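Local coordinates for class II aldolase/adducin N-terminal domain-containing protein (Thermoplasma acidophilum, PDB 3M4R) that binds zinc through its class II aldolase/adducin-like domain, part of a longer protein that probably acts as an oxidoreductase of carbohydrate metabolism, at residues 123-132 with 188-197; 149-157 with 207-215. All coordinates share one frame; numbering follows the deposited sequence.

In the fold
Of the four segments, 123-132 comes first, after three earlier strands of the same sheet; helix 146-153 and strand 156-159 follow. Contact 1 closes a loop of 55 residues when strand 189-194 returns antiparallel to 127-131, and the zinc site forms at the end of that pair. Contact 2 closes its own loop when the last helix, 197-215, meets 149-157. The two loops cross, since 149-157 lies inside the first and 207-215 beyond it. Strand 189-194 leads into helix 197-215, which packs back on the strand through Leu190 on Ile207 and Val208. Contact 1 thus pairs two central strands, and contact 2 ties the helix over them to the segment entering 156-159, an outermost strand within this chain.

Contact 1 of 2, residues 123-132 with 188-197. With ZN (zinc ion), chain B.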
ATOM      1  N   LEU A 123       2.916  -6.614   5.124  1.00 22.95           N
ATOM      2  CA  LEU A 123       2.306  -7.546   4.162  1.00 24.31           C
ATOM      3  C   LEU A 123       3.417  -8.192   3.345  1.00 26.26           C
ATOM      4  O   LEU A 123       4.253  -7.485   2.733  1.00 26.51           O
ATOM      5  CB  LEU A 123       1.351  -6.790   3.256  1.00 24.20           C
ATOM      6  CG  LEU A 123       0.022  -6.397   3.909  1.00 23.27           C
ATOM      7  CD1 LEU A 123      -0.776  -5.439   2.980  1.00 21.97           C
ATOM      8  CD2 LEU A 123      -0.755  -7.636   4.237  1.00 25.02           C
ATOM      9  N   PRO A 124       3.465  -9.544   3.336  1.00 27.25           N
ATOM     10  CA  PRO A 124       4.630 -10.213   2.801  1.00 27.93           C
ATOM     11  C   PRO A 124       4.497 -10.506   1.320  1.00 28.49           C
ATOM     12  O   PRO A 124       4.557 -11.702   0.905  1.00 29.90           O
ATOM     13  CB  PRO A 124       4.643 -11.538   3.591  1.00 28.85           C
ATOM     14  CG  PRO A 124       3.217 -11.842   3.773  1.00 27.56           C
ATOM     15  CD  PRO A 124       2.601 -10.484   4.072  1.00 27.75           C
ATOM     16  N   TYR A 125       4.279  -9.451   0.556  1.00 26.67           N
ATOM     17  CA  TYR A 125       4.319  -9.480  -0.880  1.00 25.82           C
ATOM     18  C   TYR A 125       5.269  -8.377  -1.333  1.00 25.02           C
ATOM     19  O   TYR A 125       5.426  -7.324  -0.671  1.00 23.32           O
ATOM     20  CB  TYR A 125       2.922  -9.240  -1.468  1.00 26.93           C
ATOM     21  CG  TYR A 125       2.096 -10.483  -1.849  1.00 28.13           C
ATOM     22  CD1 TYR A 125       2.471 -11.285  -2.927  1.00 33.34           C
ATOM     23  CD2 TYR A 125       0.909 -10.801  -1.176  1.00 31.63           C
ATOM     24  CE1 TYR A 125       1.730 -12.431  -3.307  1.00 33.90           C
ATOM     25  CE2 TYR A 125       0.116 -11.918  -1.559  1.00 32.78           C
ATOM     26  CZ  TYR A 125       0.544 -12.746  -2.627  1.00 35.33           C
ATOM     27  OH  TYR A 125      -0.193 -13.863  -3.035  1.00 36.85           O
ATOM     28  N   LYS A 126       5.950  -8.624  -2.443  1.00 24.05           N
ATOM     29  CA  LYS A 126       6.936  -7.675  -2.944  1.00 24.28           C
ATOM     30  C   LYS A 126       6.317  -6.287  -3.189  1.00 24.04           C
ATOM     31  O   LYS A 126       6.901  -5.264  -2.784  1.00 25.08           O
ATOM     32  CB  LYS A 126       7.617  -8.221  -4.195  1.00 24.00           C
ATOM     33  CG  LYS A 126       8.786  -7.437  -4.700  1.00 25.16           C
ATOM     34  CD  LYS A 126       9.478  -8.169  -5.825  1.00 24.80           C
ATOM     35  CE  LYS A 126      10.539  -7.271  -6.486  1.00 24.52           C
ATOM     36  NZ  LYS A 126      11.782  -7.137  -5.647  1.00 24.85           N
ATOM     37  N   PHE A 127       5.181  -6.242  -3.867  1.00 23.03           N
ATOM     38  CA  PHE A 127       4.513  -4.969  -4.188  1.00 22.81           C
ATOM     39  C   PHE A 127       3.229  -4.852  -3.373  1.00 22.37           C
ATOM     40  O   PHE A 127       2.483  -5.799  -3.246  1.00 22.25           O
ATOM     41  CB  PHE A 127       4.131  -4.884  -5.703  1.00 22.59           C
ATOM     42  CG  PHE A 127       5.303  -4.714  -6.613  1.00 25.16           C
ATOM     43  CD1 PHE A 127       6.087  -5.828  -6.982  1.00 22.81           C
ATOM     44  CD2 PHE A 127       5.636  -3.459  -7.111  1.00 23.41           C
ATOM     45  CE1 PHE A 127       7.170  -5.683  -7.820  1.00 22.75           C
ATOM     46  CE2 PHE A 127       6.760  -3.313  -7.957  1.00 21.95           C
ATOM     47  CZ  PHE A 127       7.510  -4.421  -8.305  1.00 23.47           C
ATOM     48  N   VAL A 128       2.963  -3.662  -2.845  1.00 22.99           N
ATOM     49  CA  VAL A 128       1.753  -3.361  -2.110  1.00 21.58           C
ATOM     50  C   VAL A 128       1.257  -1.999  -2.601  1.00 22.55           C
ATOM     51  O   VAL A 128       2.038  -1.046  -2.784  1.00 20.93           O
ATOM     52  CB  VAL A 128       2.025  -3.275  -0.597  1.00 22.00           C
ATOM     53  CG1 VAL A 128       0.764  -2.886   0.163  1.00 19.43           C
ATOM     54  CG2 VAL A 128       2.608  -4.601  -0.050  1.00 20.75           C
HETATM   55  N   MSE A 129      -0.058  -1.900  -2.769  1.00 23.47           N
HETATM   56  CA  MSE A 129      -0.704  -0.667  -3.188  1.00 23.62           C
HETATM   57  C   MSE A 129      -1.871  -0.359  -2.272  1.00 23.70           C
HETATM   58  O   MSE A 129      -2.689  -1.229  -1.961  1.00 23.13           O
HETATM   59  CB  MSE A 129      -1.199  -0.837  -4.617  1.00 24.42           C
HETATM   60  CG  MSE A 129      -0.039  -0.979  -5.578  1.00 28.40           C
HETATM   61 SE   MSE A 129      -0.742  -1.154  -7.393  1.00 34.85          SE
HETATM   62  CE  MSE A 129       1.003  -1.398  -8.186  1.00 32.15           C
ATOM     63  N   HIS A 130      -1.948   0.894  -1.866  1.00 23.36           N
ATOM     64  CA  HIS A 130      -2.947   1.388  -0.944  1.00 23.50           C
ATOM     65  C   HIS A 130      -3.604   2.627  -1.561  1.00 24.41           C
ATOM     66  O   HIS A 130      -2.902   3.578  -1.872  1.00 23.68           O
ATOM     67  CB  HIS A 130      -2.290   1.806   0.365  1.00 23.54           C
ATOM     68  CG  HIS A 130      -3.251   2.318   1.375  1.00 24.56           C
ATOM     69  ND1 HIS A 130      -4.531   1.810   1.502  1.00 24.80           N
ATOM     70  CD2 HIS A 130      -3.145   3.322   2.280  1.00 23.82           C
ATOM     71  CE1 HIS A 130      -5.151   2.469   2.469  1.00 26.61           C
ATOM     72  NE2 HIS A 130      -4.344   3.407   2.930  1.00 21.73           N
ATOM     73  N   SER A 131      -4.938   2.620  -1.691  1.00 24.80           N
ATOM     74  CA  SER A 131      -5.686   3.804  -2.090  1.00 25.56           C
ATOM     75  C   SER A 131      -6.843   4.114  -1.129  1.00 25.40           C
ATOM     76  O   SER A 131      -7.261   3.289  -0.332  1.00 25.47           O
ATOM     77  CB  SER A 131      -6.250   3.622  -3.497  1.00 25.46           C
ATOM     78  OG  SER A 131      -7.423   2.817  -3.471  1.00 27.56           O
ATOM     79  N   HIS A 132      -7.376   5.312  -1.256  1.00 25.76           N
ATOM     80  CA  HIS A 132      -8.573   5.700  -0.554  1.00 26.00           C
ATOM     81  C   HIS A 132      -9.694   5.813  -1.605  1.00 25.66           C
ATOM     82  O   HIS A 132     -10.407   6.803  -1.669  1.00 26.54           O
ATOM     83  CB  HIS A 132      -8.352   7.012   0.201  1.00 25.64           C
ATOM     84  CG  HIS A 132      -7.271   6.936   1.241  1.00 27.87           C
ATOM     85  ND1 HIS A 132      -6.716   8.066   1.799  1.00 28.78           N
ATOM     86  CD2 HIS A 132      -6.632   5.878   1.812  1.00 25.59           C
ATOM     87  CE1 HIS A 132      -5.780   7.711   2.668  1.00 31.10           C
ATOM     88  NE2 HIS A 132      -5.718   6.392   2.704  1.00 27.18           N
ATOM     89  N   HIS A 188     -11.929   3.746   4.934  1.00 23.41           N
ATOM     90  CA  HIS A 188     -10.533   4.112   4.723  1.00 23.66           C
ATOM     91  C   HIS A 188     -10.148   3.848   3.272  1.00 22.79           C
ATOM     92  O   HIS A 188      -9.856   4.775   2.550  1.00 21.97           O
ATOM     93  CB  HIS A 188      -9.623   3.310   5.668  1.00 23.72           C
ATOM     94  CG  HIS A 188      -8.161   3.682   5.603  1.00 26.77           C
ATOM     95  ND1 HIS A 188      -7.230   3.135   6.462  1.00 25.09           N
ATOM     96  CD2 HIS A 188      -7.469   4.530   4.792  1.00 28.85           C
ATOM     97  CE1 HIS A 188      -6.026   3.592   6.158  1.00 31.05           C
ATOM     98  NE2 HIS A 188      -6.142   4.462   5.166  1.00 28.33           N
ATOM     99  N   GLY A 189     -10.115   2.589   2.849  1.00 22.91           N
ATOM    100  CA  GLY A 189      -9.727   2.301   1.477  1.00 23.21           C
ATOM    101  C   GLY A 189      -9.435   0.841   1.255  1.00 23.40           C
ATOM    102  O   GLY A 189     -10.095  -0.043   1.826  1.00 22.58           O
ATOM    103  N   LEU A 190      -8.423   0.596   0.425  1.00 23.47           N
ATOM    104  CA  LEU A 190      -8.113  -0.734  -0.040  1.00 23.48           C
ATOM    105  C   LEU A 190      -6.626  -0.978  -0.038  1.00 23.17           C
ATOM    106  O   LEU A 190      -5.839  -0.089  -0.383  1.00 24.40           O
ATOM    107  CB  LEU A 190      -8.628  -0.895  -1.456  1.00 22.26           C
ATOM    108  CG  LEU A 190      -8.362  -2.224  -2.183  1.00 22.15           C
ATOM    109  CD1 LEU A 190      -9.056  -3.442  -1.514  1.00 20.02           C
ATOM    110  CD2 LEU A 190      -8.931  -2.063  -3.600  1.00 18.70           C
ATOM    111  N   LEU A 191      -6.258  -2.215   0.290  1.00 22.63           N
ATOM    112  CA  LEU A 191      -4.944  -2.725   0.048  1.00 21.08           C
ATOM    113  C   LEU A 191      -4.975  -3.891  -0.917  1.00 21.89           C
ATOM    114  O   LEU A 191      -5.750  -4.852  -0.749  1.00 21.62           O
ATOM    115  CB  LEU A 191      -4.338  -3.203   1.338  1.00 21.19           C
ATOM    116  CG  LEU A 191      -3.967  -2.116   2.349  1.00 21.18           C
ATOM    117  CD1 LEU A 191      -3.979  -2.764   3.723  1.00 17.47           C
ATOM    118  CD2 LEU A 191      -2.570  -1.500   1.999  1.00 19.79           C
ATOM    119  N   THR A 192      -4.127  -3.803  -1.931  1.00 22.46           N
ATOM    120  CA  THR A 192      -3.787  -4.956  -2.776  1.00 22.63           C
ATOM    121  C   THR A 192      -2.283  -5.156  -2.852  1.00 22.99           C
ATOM    122  O   THR A 192      -1.494  -4.284  -2.473  1.00 21.99           O
ATOM    123  CB  THR A 192      -4.435  -4.854  -4.140  1.00 22.95           C
ATOM    124  OG1 THR A 192      -3.985  -3.692  -4.860  1.00 24.30           O
ATOM    125  CG2 THR A 192      -5.989  -4.889  -3.998  1.00 20.42           C
ATOM    126  N   PHE A 193      -1.895  -6.316  -3.373  1.00 22.83           N
ATOM    127  CA  PHE A 193      -0.525  -6.737  -3.319  1.00 22.67           C
ATOM    128  C   PHE A 193      -0.259  -7.891  -4.296  1.00 22.58           C
ATOM    129  O   PHE A 193      -1.191  -8.533  -4.803  1.00 21.52           O
ATOM    130  CB  PHE A 193      -0.229  -7.202  -1.892  1.00 23.47           C
ATOM    131  CG  PHE A 193      -1.442  -7.733  -1.186  1.00 23.29           C
ATOM    132  CD1 PHE A 193      -1.975  -8.957  -1.523  1.00 24.12           C
ATOM    133  CD2 PHE A 193      -2.071  -6.975  -0.223  1.00 20.27           C
ATOM    134  CE1 PHE A 193      -3.168  -9.453  -0.886  1.00 24.03           C
ATOM    135  CE2 PHE A 193      -3.222  -7.421   0.402  1.00 22.48           C
ATOM    136  CZ  PHE A 193      -3.788  -8.676   0.077  1.00 21.81           C
ATOM    137  N   GLY A 194       1.010  -8.161  -4.535  1.00 22.61           N
ATOM    138  CA  GLY A 194       1.379  -9.281  -5.404  1.00 22.74           C
ATOM    139  C   GLY A 194       2.862  -9.336  -5.628  1.00 22.55           C
ATOM    140  O   GLY A 194       3.620  -8.513  -5.078  1.00 23.50           O
ATOM    141  N   ASP A 195       3.282 -10.300  -6.420  1.00 21.87           N
ATOM    142  CA  ASP A 195       4.683 -10.573  -6.679  1.00 23.34           C
ATOM    143  C   ASP A 195       5.283  -9.557  -7.647  1.00 23.38           C
ATOM    144  O   ASP A 195       6.508  -9.366  -7.691  1.00 24.90           O
ATOM    145  CB  ASP A 195       4.846 -11.979  -7.262  1.00 23.89           C
ATOM    146  CG  ASP A 195       4.579 -13.074  -6.242  1.00 25.85           C
ATOM    147  OD1 ASP A 195       4.660 -12.834  -5.024  1.00 27.25           O
ATOM    148  OD2 ASP A 195       4.295 -14.200  -6.676  1.00 29.43           O
ATOM    149  N   THR A 196       4.409  -8.947  -8.438  1.00 23.61           N
ATOM    150  CA  THR A 196       4.785  -7.990  -9.445  1.00 23.14           C
ATOM    151  C   THR A 196       3.849  -6.809  -9.324  1.00 23.29           C
ATOM    152  O   THR A 196       2.785  -6.869  -8.642  1.00 22.93           O
ATOM    153  CB  THR A 196       4.674  -8.601 -10.875  1.00 23.00           C
ATOM    154  OG1 THR A 196       3.287  -8.731 -11.237  1.00 23.26           O
ATOM    155  CG2 THR A 196       5.397  -9.976 -10.945  1.00 22.31           C
ATOM    156  N   GLY A 197       4.256  -5.717  -9.958  1.00 23.13           N
ATOM    157  CA  GLY A 197       3.444  -4.512  -9.918  1.00 23.81           C
ATOM    158  C   GLY A 197       2.100  -4.777 -10.581  1.00 23.11           C
ATOM    159  O   GLY A 197       1.060  -4.424 -10.031  1.00 22.35           O
TER
HETATM  160 ZN    ZN B 220      -4.653   5.218   4.143  1.00 37.37          ZN
HETATM  161  O   HOH W   1       6.007 -11.239  -3.426  1.00 28.07           O
HETATM  162  O   HOH W   2      -4.920   6.809   5.363  1.00 21.59           O
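His130 and His188 both hold CG anti to the backbone N (chi1 -180° and -176°), and these torsions turn their rings toward one zinc ion, with an edge of His130 toward the face of His188. NE2 of His130, His132 and His188 bind the ion with a water, and Glu116 completes the site. His188 NE2 lies 2.0 Å from the zinc. The remaining nitrogen of the His130 ring is also fixed: ND1 donates to Leu190 O at 3.0 Å, with the oxygen near the ring plane although the donor stands above the carbonyl plane. Leu190 O also accepts from Ser131 N, so one carbonyl both pairs the strands and sets the rotation of a zinc ligand. Farther along, Met129 N to Thr192 O (2.8 Å) and Phe127 N to Gly194 O (3.0 Å) continue the antiparallel pairing. At the far end the Tyr125 and Phe193 rings run near parallel but slid apart, Tyr125 CD2 lying 3.4 Å from Phe193 CD1. Gly197 CA sits over the face of the Phe127 ring, 3.9 Å from its centroid. A water bridges Lys126 N and Asp195 OD1. The pair lies in the middle of the mixed sheet, flanked by strand 40-48 beside 127-131 and strand 182-185 beside 189-194, while helix 197-215 covers the face bearing Leu190 and Thr192, where His204 bonds both Ser131 OG and Thr192 OG1.

Contact 2 of 2, residues 149-157 with 207-215; sequences IAKILGNVV and IVSRAENFI
The Phe214 ring receives Ile152 CD1 over the centre of one face, a CH-pi contact of 3.9 Å from that carbon to the ring centroid and 12° off the normal. The other flat group, the guanidinium of Arg210, has the end of helix 146-153 over one of its faces: Leu153 O stands above the plane toward the rim, and Gly154 CA lies 3.7 Å from Arg210 NH2. The arginine chain bends at chi3 (82°), which folds the guanidinium across the C-terminal end of that helix, where the carbonyls of Ile152 and Leu153 would probably favour a positive charge. Gly154, the first residue to leave the helix, has positive phi and lies under the guanidinium with no side chain between them. Ile152 also reaches Phe214 with its second branch, CG2 lying 3.9 Å from Phe214 CB. An alanine here would lack both CG2 and CD1, and is likely to open a gap over the Phe214 ring and leave it freer to turn. Deeper in, Leu153 CD2 packs on the backbone of the last helix and reaches Ala211 CB at 3.7 Å. Past the turn, Val156 CG1 meets Ile207 CD1 at 3.7 Å, the two side chains sliding by each other in opposite directions. Helix 134-140 adds Ile136 against Ala211 and Ile139 against Phe214. With segment axes at 109° and 9.5 Å apart, this is steep helix-on-helix packing, away from the zinc site, that sets the C-terminal helix of the class II aldolase/adducin domain against the helix-to-strand turn leading into edge strand 156-159.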
ATOM      1  N   ILE A 149     -20.216  -7.519   1.670  1.00 21.06           N
ATOM      2  CA  ILE A 149     -19.202  -6.729   0.954  1.00 21.39           C
ATOM      3  C   ILE A 149     -18.110  -7.607   0.286  1.00 21.09           C
ATOM      4  O   ILE A 149     -17.783  -7.408  -0.890  1.00 20.08           O
ATOM      5  CB  ILE A 149     -18.593  -5.639   1.830  1.00 20.58           C
ATOM      6  CG1 ILE A 149     -19.679  -4.601   2.211  1.00 20.60           C
ATOM      7  CG2 ILE A 149     -17.482  -4.926   1.060  1.00 20.82           C
ATOM      8  CD1 ILE A 149     -19.183  -3.508   3.159  1.00 21.15           C
ATOM      9  N   ALA A 150     -17.600  -8.596   1.016  1.00 21.63           N
ATOM     10  CA  ALA A 150     -16.618  -9.547   0.484  1.00 21.53           C
ATOM     11  C   ALA A 150     -17.185 -10.351  -0.703  1.00 22.46           C
ATOM     12  O   ALA A 150     -16.488 -10.548  -1.711  1.00 22.89           O
ATOM     13  CB  ALA A 150     -16.137 -10.487   1.592  1.00 20.72           C
ATOM     14  N   LYS A 151     -18.451 -10.771  -0.633  1.00 22.76           N
ATOM     15  CA  LYS A 151     -19.024 -11.536  -1.737  1.00 22.83           C
ATOM     16  C   LYS A 151     -19.137 -10.636  -2.985  1.00 22.98           C
ATOM     17  O   LYS A 151     -19.023 -11.125  -4.108  1.00 23.05           O
ATOM     18  CB  LYS A 151     -20.376 -12.217  -1.380  1.00 23.42           C
ATOM     19  CG  LYS A 151     -20.328 -13.139  -0.118  1.00 23.10           C
ATOM     20  CD  LYS A 151     -21.387 -14.316  -0.010  1.00 22.13           C
ATOM     21  CE  LYS A 151     -22.514 -14.254  -0.956  1.00 22.16           C
ATOM     22  NZ  LYS A 151     -23.675 -15.300  -0.796  1.00 21.05           N
ATOM     23  N   ILE A 152     -19.320  -9.330  -2.788  1.00 22.77           N
ATOM     24  CA  ILE A 152     -19.459  -8.393  -3.902  1.00 23.33           C
ATOM     25  C   ILE A 152     -18.098  -8.179  -4.564  1.00 24.03           C
ATOM     26  O   ILE A 152     -17.970  -8.205  -5.784  1.00 24.38           O
ATOM     27  CB  ILE A 152     -20.007  -7.012  -3.427  1.00 23.35           C
ATOM     28  CG1 ILE A 152     -21.468  -7.145  -2.953  1.00 25.23           C
ATOM     29  CG2 ILE A 152     -19.959  -5.986  -4.549  1.00 22.22           C
ATOM     30  CD1 ILE A 152     -21.964  -6.004  -2.067  1.00 25.78           C
ATOM     31  N   LEU A 153     -17.084  -8.028  -3.730  1.00 23.74           N
ATOM     32  CA  LEU A 153     -15.777  -7.562  -4.152  1.00 24.43           C
ATOM     33  C   LEU A 153     -14.806  -8.674  -4.562  1.00 24.86           C
ATOM     34  O   LEU A 153     -13.838  -8.409  -5.271  1.00 25.52           O
ATOM     35  CB  LEU A 153     -15.179  -6.714  -3.031  1.00 23.15           C
ATOM     36  CG  LEU A 153     -15.936  -5.427  -2.697  1.00 23.68           C
ATOM     37  CD1 LEU A 153     -15.184  -4.615  -1.655  1.00 18.64           C
ATOM     38  CD2 LEU A 153     -16.262  -4.552  -3.934  1.00 23.57           C
ATOM     39  N   GLY A 154     -15.031  -9.894  -4.091  1.00 25.42           N
ATOM     40  CA  GLY A 154     -14.210 -11.028  -4.511  1.00 26.20           C
ATOM     41  C   GLY A 154     -13.411 -11.688  -3.412  1.00 26.50           C
ATOM     42  O   GLY A 154     -13.891 -11.777  -2.292  1.00 26.99           O
ATOM     43  N   ASN A 155     -12.192 -12.164  -3.724  1.00 26.90           N
ATOM     44  CA  ASN A 155     -11.428 -12.897  -2.725  1.00 27.39           C
ATOM     45  C   ASN A 155     -10.694 -11.900  -1.854  1.00 26.72           C
ATOM     46  O   ASN A 155      -9.489 -11.651  -2.030  1.00 25.79           O
ATOM     47  CB  ASN A 155     -10.440 -13.896  -3.330  1.00 28.22           C
ATOM     48  CG  ASN A 155      -9.884 -14.833  -2.287  1.00 30.96           C
ATOM     49  OD1 ASN A 155     -10.409 -14.905  -1.162  1.00 34.42           O
ATOM     50  ND2 ASN A 155      -8.841 -15.578  -2.650  1.00 33.32           N
ATOM     51  N   VAL A 156     -11.439 -11.313  -0.923  1.00 26.22           N
ATOM     52  CA  VAL A 156     -10.905 -10.261  -0.077  1.00 24.90           C
ATOM     53  C   VAL A 156     -11.208 -10.540   1.366  1.00 24.86           C
ATOM     54  O   VAL A 156     -12.044 -11.337   1.666  1.00 23.28           O
ATOM     55  CB  VAL A 156     -11.485  -8.898  -0.436  1.00 24.83           C
ATOM     56  CG1 VAL A 156     -11.091  -8.534  -1.849  1.00 24.57           C
ATOM     57  CG2 VAL A 156     -13.032  -8.894  -0.253  1.00 23.79           C
ATOM     58  N   VAL A 157     -10.479  -9.881   2.254  1.00 25.11           N
ATOM     59  CA  VAL A 157     -10.780  -9.871   3.658  1.00 26.14           C
ATOM     60  C   VAL A 157     -11.194  -8.447   3.902  1.00 26.59           C
ATOM     61  O   VAL A 157     -10.599  -7.512   3.351  1.00 27.17           O
ATOM     62  CB  VAL A 157      -9.542 -10.266   4.505  1.00 27.06           C
ATOM     63  CG1 VAL A 157      -9.668  -9.797   5.983  1.00 27.86           C
ATOM     64  CG2 VAL A 157      -9.362 -11.790   4.453  1.00 27.14           C
ATOM     65  N   ILE A 207     -11.130  -5.042  -7.953  1.00 25.94           N
ATOM     66  CA  ILE A 207     -11.914  -4.828  -6.733  1.00 24.88           C
ATOM     67  C   ILE A 207     -12.657  -3.505  -6.718  1.00 25.01           C
ATOM     68  O   ILE A 207     -13.862  -3.458  -6.396  1.00 26.27           O
ATOM     69  CB  ILE A 207     -11.059  -4.941  -5.478  1.00 24.98           C
ATOM     70  CG1 ILE A 207     -10.672  -6.417  -5.251  1.00 24.67           C
ATOM     71  CG2 ILE A 207     -11.787  -4.360  -4.261  1.00 23.98           C
ATOM     72  CD1 ILE A 207      -9.399  -6.560  -4.420  1.00 21.55           C
ATOM     73  N   VAL A 208     -11.997  -2.427  -7.104  1.00 24.38           N
ATOM     74  CA  VAL A 208     -12.652  -1.131  -7.037  1.00 24.36           C
ATOM     75  C   VAL A 208     -13.780  -1.085  -8.072  1.00 24.88           C
ATOM     76  O   VAL A 208     -14.853  -0.582  -7.788  1.00 23.44           O
ATOM     77  CB  VAL A 208     -11.671   0.028  -7.267  1.00 24.38           C
ATOM     78  CG1 VAL A 208     -12.403   1.329  -7.416  1.00 24.04           C
ATOM     79  CG2 VAL A 208     -10.639   0.099  -6.086  1.00 24.61           C
ATOM     80  N   SER A 209     -13.524  -1.634  -9.257  1.00 26.03           N
ATOM     81  CA  SER A 209     -14.478  -1.566 -10.353  1.00 27.48           C
ATOM     82  C   SER A 209     -15.717  -2.387 -10.007  1.00 27.18           C
ATOM     83  O   SER A 209     -16.817  -2.000 -10.367  1.00 28.22           O
ATOM     84  CB  SER A 209     -13.840  -1.952 -11.703  1.00 27.79           C
ATOM     85  OG  SER A 209     -13.673  -3.350 -11.864  1.00 31.25           O
ATOM     86  N   ARG A 210     -15.535  -3.471  -9.257  1.00 27.22           N
ATOM     87  CA  ARG A 210     -16.649  -4.225  -8.689  1.00 27.72           C
ATOM     88  C   ARG A 210     -17.453  -3.421  -7.662  1.00 27.83           C
ATOM     89  O   ARG A 210     -18.698  -3.482  -7.649  1.00 27.56           O
ATOM     90  CB  ARG A 210     -16.198  -5.574  -8.114  1.00 27.41           C
ATOM     91  CG  ARG A 210     -15.668  -6.515  -9.191  1.00 29.79           C
ATOM     92  CD  ARG A 210     -14.982  -7.764  -8.640  1.00 32.49           C
ATOM     93  NE  ARG A 210     -15.967  -8.784  -8.294  1.00 35.17           N
ATOM     94  CZ  ARG A 210     -15.692 -10.070  -8.079  1.00 37.32           C
ATOM     95  NH1 ARG A 210     -16.666 -10.909  -7.758  1.00 35.28           N
ATOM     96  NH2 ARG A 210     -14.442 -10.524  -8.163  1.00 40.36           N
ATOM     97  N   ALA A 211     -16.763  -2.654  -6.840  1.00 27.85           N
ATOM     98  CA  ALA A 211     -17.406  -1.733  -5.913  1.00 28.72           C
ATOM     99  C   ALA A 211     -18.217  -0.696  -6.682  1.00 29.52           C
ATOM    100  O   ALA A 211     -19.366  -0.430  -6.346  1.00 28.81           O
ATOM    101  CB  ALA A 211     -16.355  -1.013  -5.040  1.00 28.10           C
ATOM    102  N   GLU A 212     -17.587  -0.094  -7.683  1.00 30.74           N
ATOM    103  CA  GLU A 212     -18.227   0.947  -8.481  1.00 32.87           C
ATOM    104  C   GLU A 212     -19.448   0.394  -9.237  1.00 32.93           C
ATOM    105  O   GLU A 212     -20.538   0.943  -9.126  1.00 32.31           O
ATOM    106  CB  GLU A 212     -17.228   1.573  -9.457  1.00 33.90           C
ATOM    107  CG  GLU A 212     -17.582   3.007  -9.849  1.00 37.61           C
ATOM    108  CD  GLU A 212     -16.746   3.503 -11.013  1.00 42.19           C
ATOM    109  OE1 GLU A 212     -17.354   3.880 -12.035  1.00 46.96           O
ATOM    110  OE2 GLU A 212     -15.496   3.490 -10.913  1.00 46.83           O
ATOM    111  N   ASN A 213     -19.251  -0.708  -9.962  1.00 33.68           N
ATOM    112  CA  ASN A 213     -20.349  -1.458 -10.608  1.00 34.10           C
ATOM    113  C   ASN A 213     -21.556  -1.591  -9.704  1.00 34.03           C
ATOM    114  O   ASN A 213     -22.684  -1.384 -10.140  1.00 32.72           O
ATOM    115  CB  ASN A 213     -19.925  -2.898 -10.944  1.00 34.83           C
ATOM    116  CG  ASN A 213     -19.209  -3.028 -12.281  1.00 37.70           C
ATOM    117  OD1 ASN A 213     -19.401  -2.214 -13.183  1.00 42.77           O
ATOM    118  ND2 ASN A 213     -18.397  -4.090 -12.424  1.00 40.60           N
ATOM    119  N   PHE A 214     -21.306  -1.972  -8.452  1.00 33.90           N
ATOM    120  CA  PHE A 214     -22.366  -2.240  -7.485  1.00 34.50           C
ATOM    121  C   PHE A 214     -23.105  -0.992  -7.006  1.00 35.09           C
ATOM    122  O   PHE A 214     -24.328  -1.022  -6.846  1.00 35.31           O
ATOM    123  CB  PHE A 214     -21.836  -3.016  -6.275  1.00 34.30           C
ATOM    124  CG  PHE A 214     -22.861  -3.196  -5.187  1.00 33.77           C
ATOM    125  CD1 PHE A 214     -23.756  -4.257  -5.230  1.00 34.85           C
ATOM    126  CD2 PHE A 214     -22.957  -2.282  -4.148  1.00 33.19           C
ATOM    127  CE1 PHE A 214     -24.736  -4.407  -4.234  1.00 34.65           C
ATOM    128  CE2 PHE A 214     -23.916  -2.427  -3.155  1.00 33.38           C
ATOM    129  CZ  PHE A 214     -24.805  -3.488  -3.196  1.00 33.88           C
ATOM    130  N   ILE A 215     -22.394   0.097  -6.759  1.00 35.53           N
ATOM    131  CA  ILE A 215     -23.075   1.351  -6.400  1.00 36.44           C
ATOM    132  C   ILE A 215     -23.572   2.198  -7.638  1.00 36.82           C
ATOM    133  O   ILE A 215     -24.243   3.211  -7.456  1.00 36.86           O
ATOM    134  CB  ILE A 215     -22.205   2.199  -5.428  1.00 36.54           C
ATOM    135  CG1 ILE A 215     -20.990   2.793  -6.143  1.00 37.16           C
ATOM    136  CG2 ILE A 215     -21.738   1.358  -4.205  1.00 35.67           C
ATOM    137  CD1 ILE A 215     -19.900   3.345  -5.175  1.00 37.62           C
TER